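Local coordinates for perosamine synthetase (PDB 3BN1), which catalyses the PLP-dependent transfer of an amino group from L-glutamate to GDP-4-keto-6-deoxy-D-mannose, giving GDP-perosamine for bacterial O-antigen synthesis, at the interface of chains A and B. Sequence-based numbering; all coordinates share one arbitrary frame. Chains: chain A/B, Perosamine synthetase.

The interface of chains A and B. Residues chain A 63, 88, 90; chain B 215, 225, 231.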
# COMPACT_ATOMS: atom_id res chain seq x y z
N THR A 63 -6.29 -2.97 -4.57
CA THR A 63 -5.73 -4.33 -4.57
C THR A 63 -5.46 -4.78 -3.15
O THR A 63 -5.65 -5.94 -2.77
CB THR A 63 -4.40 -4.27 -5.36
OG1 THR A 63 -4.76 -3.99 -6.71
CG2 THR A 63 -3.70 -5.63 -5.33
N TYR A 88 -9.85 -7.74 -13.94
CA TYR A 88 -8.54 -7.16 -13.75
C TYR A 88 -7.80 -8.15 -12.80
O TYR A 88 -8.37 -8.73 -11.89
CB TYR A 88 -8.65 -5.78 -13.11
CG TYR A 88 -7.27 -5.24 -12.91
CD1 TYR A 88 -6.42 -5.03 -14.00
CD2 TYR A 88 -6.80 -5.02 -11.60
CE1 TYR A 88 -5.18 -4.50 -13.81
CE2 TYR A 88 -5.57 -4.50 -11.41
CZ TYR A 88 -4.76 -4.30 -12.49
OH TYR A 88 -3.49 -3.86 -12.26
N ALA A 90 -5.88 -8.14 -10.39
CA ALA A 90 -5.84 -7.96 -8.95
C ALA A 90 -6.90 -8.84 -8.30
O ALA A 90 -6.67 -9.30 -7.17
CB ALA A 90 -6.02 -6.46 -8.55
N GLN B 215 1.97 -3.81 -10.37
CA GLN B 215 1.09 -4.96 -10.63
C GLN B 215 1.64 -6.12 -11.47
O GLN B 215 0.83 -6.89 -12.00
CB GLN B 215 -0.21 -4.42 -11.26
CG GLN B 215 -0.99 -3.32 -10.39
CD GLN B 215 -1.86 -3.95 -9.36
OE1 GLN B 215 -1.54 -5.01 -8.86
NE2 GLN B 215 -2.98 -3.32 -9.04
N PHE B 225 0.31 -9.41 -18.33
CA PHE B 225 0.92 -9.69 -17.03
C PHE B 225 1.67 -11.02 -16.94
O PHE B 225 1.07 -12.04 -16.78
CB PHE B 225 -0.16 -9.65 -15.97
CG PHE B 225 -0.87 -8.33 -15.90
CD1 PHE B 225 -1.68 -7.92 -16.94
CD2 PHE B 225 -0.61 -7.47 -14.84
CE1 PHE B 225 -2.28 -6.70 -16.91
CE2 PHE B 225 -1.25 -6.23 -14.76
CZ PHE B 225 -2.05 -5.84 -15.83
N ASN B 231 0.34 -3.94 -5.88
CA ASN B 231 0.11 -2.52 -6.22
C ASN B 231 0.88 -1.81 -5.10
O ASN B 231 0.30 -1.58 -4.02
CB ASN B 231 -1.34 -2.02 -6.15
CG ASN B 231 -1.41 -0.53 -6.42
OD1 ASN B 231 -0.38 0.13 -6.42
ND2 ASN B 231 -2.62 0.00 -6.71
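B:Gln215 reaches across the subunit boundary to A:Thr63 and A:Tyr88 in this homodimer of the DegT/DnrJ/EryC1 aminotransferase family, related to aspartate aminotransferase. A:Thr63 is near the start of helix 62-72, A:Tyr88 is in the loop before helix 90-98 and A:Ala90 begins that helix, whereas all three chain B residues lie in loops. A:Tyr88 also belongs to the pocket that holds 2-oxoglutarate, the keto-acid product of the half-reaction with glutamate, so this subunit contact borders an active site.

The hydrogen bond runs from the amide nitrogen NE2 of B:Gln215 to the hydroxyl OG1 of A:Thr63 at 3.0 Å. Its angle at the hydrogen is 162°, and OG1 lies close to the amide plane, evidence of a nearly straight N-H approach. The two side chains come from opposite directions; a bend at chi2 turns the glutamine amide toward the threonine. On A:Thr63, OG1 is anti to the carbonyl carbon (chi1 -68°), which sets this oxygen where it can accept the amide N-H. Beside this bond, CB of B:Asn231 packs on CB of A:Thr63 at 3.9 Å, an apolar contact made by the base of the asparagine side chain.

A:Tyr88 crosses B:Gln215 at about a right angle, with ring and amide planes 76° apart. NE2 of B:Gln215 lies at the ring edge, in its plane, 3.7 Å from CE2 of A:Tyr88, so the amide does not stack on the aromatic face. The phenol OH of A:Tyr88 rests against the bent aliphatic chain, 3.5 Å from CB of B:Gln215. On the other side of the hydroxyl, CE1 of A:Tyr88 meets CZ of B:Phe225 at 4.0 Å; CZ sits off the tyrosine ring plane rather than at its edge, and the two aromatic side chains again cross nearly perpendicularly. Contacts at both CE1 and CE2 probably limit the movement of the tyrosine ring beside the pocket. Two-fold symmetry repeats the arrangement with the chains exchanged.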